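Long-range contact in probable tautomerase HP_0924 (Helicobacter pylori, PDB 3M21), which is a small hexameric protein of the tautomerase family in the MIF clan, built on a beta-alpha-beta unit: residues K19-S27 with S40-V48. Residues are numbered along the deposited sequence; the frame is centred on the assembly and turned at random.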
ATOM      1  N   LYS F  19     -10.965 -11.795  12.285  1.00 22.37           N
ATOM      2  CA  LYS F  19     -10.686 -11.144  11.013  1.00 23.53           C
ATOM      3  C   LYS F  19     -12.027 -10.777  10.395  1.00 24.66           C
ATOM      4  O   LYS F  19     -12.179  -9.716   9.786  1.00 23.40           O
ATOM      5  CB  LYS F  19      -9.935 -12.072  10.062  1.00 22.57           C
ATOM      6  CG  LYS F  19      -8.537 -12.465  10.513  1.00 22.82           C
ATOM      7  CD  LYS F  19      -7.966 -13.460   9.524  1.00 24.66           C
ATOM      8  CE  LYS F  19      -6.809 -14.240  10.084  1.00 24.46           C
ATOM      9  NZ  LYS F  19      -6.224 -15.122   9.040  1.00 21.67           N
ATOM     10  N   GLN F  20     -13.001 -11.663  10.557  1.00 22.86           N
ATOM     11  CA  GLN F  20     -14.330 -11.422  10.018  1.00 26.40           C
ATOM     12  C   GLN F  20     -14.941 -10.212  10.739  1.00 26.00           C
ATOM     13  O   GLN F  20     -15.605  -9.389  10.117  1.00 27.13           O
ATOM     14  CB  GLN F  20     -15.192 -12.685  10.183  1.00 28.03           C
ATOM     15  CG  GLN F  20     -16.575 -12.613   9.565  1.00 33.26           C
ATOM     16  CD  GLN F  20     -17.308 -13.947   9.640  1.00 37.55           C
ATOM     17  OE1 GLN F  20     -18.537 -13.998   9.577  1.00 39.78           O
ATOM     18  NE2 GLN F  20     -16.550 -15.035   9.766  1.00 37.68           N
ATOM     19  N   GLN F  21     -14.692 -10.088  12.044  1.00 26.60           N
ATOM     20  CA  GLN F  21     -15.201  -8.955  12.815  1.00 26.38           C
ATOM     21  C   GLN F  21     -14.580  -7.640  12.319  1.00 27.26           C
ATOM     22  O   GLN F  21     -15.220  -6.593  12.361  1.00 24.49           O
ATOM     23  CB  GLN F  21     -14.871  -9.114  14.302  1.00 31.34           C
ATOM     24  CG  GLN F  21     -15.564 -10.272  15.018  1.00 35.17           C
ATOM     25  CD  GLN F  21     -14.912 -10.592  16.363  1.00 37.48           C
ATOM     26  OE1 GLN F  21     -14.718  -9.707  17.198  1.00 41.36           O
ATOM     27  NE2 GLN F  21     -14.576 -11.860  16.575  1.00 39.21           N
ATOM     28  N   LEU F  22     -13.329  -7.697  11.867  1.00 25.46           N
ATOM     29  CA  LEU F  22     -12.652  -6.501  11.367  1.00 26.03           C
ATOM     30  C   LEU F  22     -13.247  -6.096  10.025  1.00 24.98           C
ATOM     31  O   LEU F  22     -13.479  -4.912   9.769  1.00 26.38           O
ATOM     32  CB  LEU F  22     -11.142  -6.756  11.231  1.00 26.17           C
ATOM     33  CG  LEU F  22     -10.364  -6.892  12.550  1.00 25.94           C
ATOM     34  CD1 LEU F  22      -8.921  -7.282  12.285  1.00 27.17           C
ATOM     35  CD2 LEU F  22     -10.433  -5.576  13.313  1.00 26.67           C
ATOM     36  N   ILE F  23     -13.499  -7.090   9.179  1.00 25.09           N
ATOM     37  CA  ILE F  23     -14.084  -6.854   7.865  1.00 25.71           C
ATOM     38  C   ILE F  23     -15.460  -6.207   8.018  1.00 26.09           C
ATOM     39  O   ILE F  23     -15.759  -5.209   7.363  1.00 23.73           O
ATOM     40  CB  ILE F  23     -14.201  -8.168   7.070  1.00 25.41           C
ATOM     41  CG1 ILE F  23     -12.799  -8.632   6.649  1.00 27.27           C
ATOM     42  CG2 ILE F  23     -15.092  -7.970   5.839  1.00 28.43           C
ATOM     43  CD1 ILE F  23     -12.764 -10.023   6.006  1.00 24.98           C
ATOM     44  N   GLU F  24     -16.286  -6.755   8.905  1.00 27.84           N
ATOM     45  CA  GLU F  24     -17.618  -6.202   9.124  1.00 29.06           C
ATOM     46  C   GLU F  24     -17.539  -4.854   9.839  1.00 29.37           C
ATOM     47  O   GLU F  24     -18.273  -3.923   9.505  1.00 33.05           O
ATOM     48  CB  GLU F  24     -18.463  -7.180   9.943  1.00 32.06           C
ATOM     49  CG  GLU F  24     -18.645  -8.536   9.279  1.00 36.67           C
ATOM     50  CD  GLU F  24     -19.287  -9.548  10.208  1.00 38.85           C
ATOM     51  OE1 GLU F  24     -20.420  -9.298  10.662  1.00 42.15           O
ATOM     52  OE2 GLU F  24     -18.656 -10.584  10.487  1.00 40.38           O
ATOM     53  N   GLY F  25     -16.646  -4.754  10.817  1.00 29.04           N
ATOM     54  CA  GLY F  25     -16.497  -3.512  11.557  1.00 30.53           C
ATOM     55  C   GLY F  25     -16.131  -2.334  10.667  1.00 31.63           C
ATOM     56  O   GLY F  25     -16.765  -1.277  10.713  1.00 30.78           O
ATOM     57  N   VAL F  26     -15.103  -2.509   9.848  1.00 29.87           N
ATOM     58  CA  VAL F  26     -14.680  -1.441   8.952  1.00 31.98           C
ATOM     59  C   VAL F  26     -15.762  -1.131   7.925  1.00 31.58           C
ATOM     60  O   VAL F  26     -16.015   0.028   7.616  1.00 31.71           O
ATOM     61  CB  VAL F  26     -13.368  -1.814   8.211  1.00 33.01           C
ATOM     62  CG1 VAL F  26     -13.164  -0.900   7.013  1.00 33.44           C
ATOM     63  CG2 VAL F  26     -12.193  -1.697   9.160  1.00 29.98           C
ATOM     64  N   SER F  27     -16.397  -2.172   7.395  1.00 32.16           N
ATOM     65  CA  SER F  27     -17.445  -1.984   6.404  1.00 32.36           C
ATOM     66  C   SER F  27     -18.601  -1.176   6.995  1.00 33.28           C
ATOM     67  O   SER F  27     -19.059  -0.214   6.381  1.00 33.01           O
ATOM     68  CB  SER F  27     -17.946  -3.336   5.895  1.00 32.33           C
ATOM     69  OG  SER F  27     -16.893  -4.054   5.261  1.00 36.69           O
ATOM     70  N   SER F  40     -19.460  -2.498  -2.544  1.00 35.86           N
ATOM     71  CA  SER F  40     -18.210  -2.033  -3.150  1.00 33.89           C
ATOM     72  C   SER F  40     -17.034  -1.980  -2.178  1.00 31.94           C
ATOM     73  O   SER F  40     -15.900  -1.710  -2.582  1.00 32.35           O
ATOM     74  CB  SER F  40     -18.405  -0.642  -3.759  1.00 34.05           C
ATOM     75  OG  SER F  40     -18.571   0.331  -2.740  1.00 35.05           O
ATOM     76  N   ILE F  41     -17.288  -2.252  -0.904  1.00 29.04           N
ATOM     77  CA  ILE F  41     -16.224  -2.191   0.091  1.00 26.48           C
ATOM     78  C   ILE F  41     -15.279  -3.380   0.097  1.00 25.00           C
ATOM     79  O   ILE F  41     -15.689  -4.513   0.350  1.00 21.64           O
ATOM     80  CB  ILE F  41     -16.790  -2.033   1.510  1.00 25.89           C
ATOM     81  CG1 ILE F  41     -17.673  -0.783   1.578  1.00 28.18           C
ATOM     82  CG2 ILE F  41     -15.655  -1.901   2.513  1.00 24.85           C
ATOM     83  CD1 ILE F  41     -18.347  -0.592   2.917  1.00 26.53           C
ATOM     84  N   VAL F  42     -14.004  -3.107  -0.169  1.00 22.44           N
ATOM     85  CA  VAL F  42     -12.982  -4.145  -0.177  1.00 20.00           C
ATOM     86  C   VAL F  42     -12.091  -3.930   1.029  1.00 21.64           C
ATOM     87  O   VAL F  42     -11.680  -2.803   1.316  1.00 17.87           O
ATOM     88  CB  VAL F  42     -12.114  -4.069  -1.448  1.00 20.35           C
ATOM     89  CG1 VAL F  42     -10.968  -5.070  -1.364  1.00 18.09           C
ATOM     90  CG2 VAL F  42     -12.972  -4.351  -2.670  1.00 23.16           C
ATOM     91  N   VAL F  43     -11.808  -5.016   1.736  1.00 20.58           N
ATOM     92  CA  VAL F  43     -10.965  -4.965   2.914  1.00 19.53           C
ATOM     93  C   VAL F  43      -9.949  -6.093   2.817  1.00 19.96           C
ATOM     94  O   VAL F  43     -10.284  -7.233   2.468  1.00 17.99           O
ATOM     95  CB  VAL F  43     -11.807  -5.127   4.208  1.00 20.14           C
ATOM     96  CG1 VAL F  43     -10.918  -5.013   5.447  1.00 19.12           C
ATOM     97  CG2 VAL F  43     -12.901  -4.079   4.246  1.00 17.91           C
ATOM     98  N   ILE F  44      -8.696  -5.754   3.096  1.00 17.42           N
ATOM     99  CA  ILE F  44      -7.615  -6.720   3.059  1.00 15.84           C
ATOM    100  C   ILE F  44      -6.829  -6.577   4.346  1.00 16.77           C
ATOM    101  O   ILE F  44      -6.341  -5.493   4.681  1.00 15.89           O
ATOM    102  CB  ILE F  44      -6.667  -6.467   1.870  1.00 16.49           C
ATOM    103  CG1 ILE F  44      -7.406  -6.709   0.549  1.00 17.42           C
ATOM    104  CG2 ILE F  44      -5.432  -7.340   1.998  1.00 13.31           C
ATOM    105  CD1 ILE F  44      -6.588  -6.348  -0.715  1.00 20.36           C
ATOM    106  N   ILE F  45      -6.732  -7.679   5.077  1.00 16.56           N
ATOM    107  CA  ILE F  45      -6.001  -7.702   6.328  1.00 17.47           C
ATOM    108  C   ILE F  45      -4.672  -8.395   6.067  1.00 20.09           C
ATOM    109  O   ILE F  45      -4.626  -9.515   5.543  1.00 20.40           O
ATOM    110  CB  ILE F  45      -6.767  -8.493   7.412  1.00 18.29           C
ATOM    111  CG1 ILE F  45      -8.107  -7.809   7.718  1.00 19.74           C
ATOM    112  CG2 ILE F  45      -5.925  -8.613   8.661  1.00 17.35           C
ATOM    113  CD1 ILE F  45      -9.045  -8.678   8.564  1.00 17.50           C
ATOM    114  N   ASP F  46      -3.582  -7.728   6.419  1.00 19.40           N
ATOM    115  CA  ASP F  46      -2.260  -8.315   6.234  1.00 19.64           C
ATOM    116  C   ASP F  46      -1.704  -8.625   7.607  1.00 21.47           C
ATOM    117  O   ASP F  46      -1.811  -7.811   8.522  1.00 19.73           O
ATOM    118  CB  ASP F  46      -1.340  -7.331   5.522  1.00 20.46           C
ATOM    119  CG  ASP F  46      -1.835  -6.976   4.140  1.00 18.75           C
ATOM    120  OD1 ASP F  46      -2.215  -7.903   3.381  1.00 22.15           O
ATOM    121  OD2 ASP F  46      -1.823  -5.777   3.806  1.00 22.44           O
ATOM    122  N   GLU F  47      -1.110  -9.804   7.746  1.00 20.80           N
ATOM    123  CA  GLU F  47      -0.526 -10.216   9.005  1.00 22.40           C
ATOM    124  C   GLU F  47       0.984 -10.130   8.859  1.00 24.48           C
ATOM    125  O   GLU F  47       1.595 -10.871   8.082  1.00 25.64           O
ATOM    126  CB  GLU F  47      -0.979 -11.634   9.353  1.00 24.13           C
ATOM    127  CG  GLU F  47      -2.449 -11.695   9.743  1.00 25.96           C
ATOM    128  CD  GLU F  47      -2.988 -13.112   9.850  1.00 25.07           C
ATOM    129  OE1 GLU F  47      -3.728 -13.537   8.947  1.00 27.54           O
ATOM    130  OE2 GLU F  47      -2.663 -13.801  10.831  1.00 28.68           O
ATOM    131  N   VAL F  48       1.573  -9.199   9.604  1.00 22.82           N
ATOM    132  CA  VAL F  48       3.009  -8.939   9.564  1.00 22.57           C
ATOM    133  C   VAL F  48       3.771  -9.594  10.704  1.00 22.29           C
ATOM    134  O   VAL F  48       3.376  -9.488  11.868  1.00 23.21           O
ATOM    135  CB  VAL F  48       3.267  -7.422   9.621  1.00 22.32           C
ATOM    136  CG1 VAL F  48       4.738  -7.136   9.407  1.00 22.70           C
ATOM    137  CG2 VAL F  48       2.413  -6.719   8.580  1.00 21.09           C
TER
HETATM  138  O   HOH W   1     -15.993  -5.646   2.783  1.00 26.27           O
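The CD1 methyl of Ile45 rests against helix 16-34, 3.5 Å from Lys19 O and 3.9 Å from Leu22 CB, with the Leu22 and Ile45 side chains crossing at about a right angle. The contact packs the helix of a beta-alpha-beta unit, the building block of the tautomerase fold, on its second strand; segment 19-27 runs at 142° to strand 42-47, N-to-C directions compared. Ile45 CG1 lies anti to the carbonyl carbon (chi1 -63°), and the extended chain beyond it carries CD1 to the helix. Two residues earlier, Val43 divides its branches: CG1 meets Ile23 CG1, whereas CG2 faces Val26 CG1 at 4.2 Å.

At one end the extended Lys19 chain crosses that of Glu47, and NZ forms a salt bridge to OE1 (3.0 Å) on the syn side, 31° out of the carboxylate plane. Asn52 of a second subunit hydrogen-bonds to both Lys19 NZ and Glu47 OE1, tying the ion pair into the subunit interface. At the other end, Ile41 CD1 rests 3.6 Å from Ser27 O. Ser27 OG donates to Ile23 O (2.7 Å), approaching from the carbonyl face opposite Ser27 N, and accepts a hydrogen bond from a water that also donates to Ile41 O at 2.7 Å.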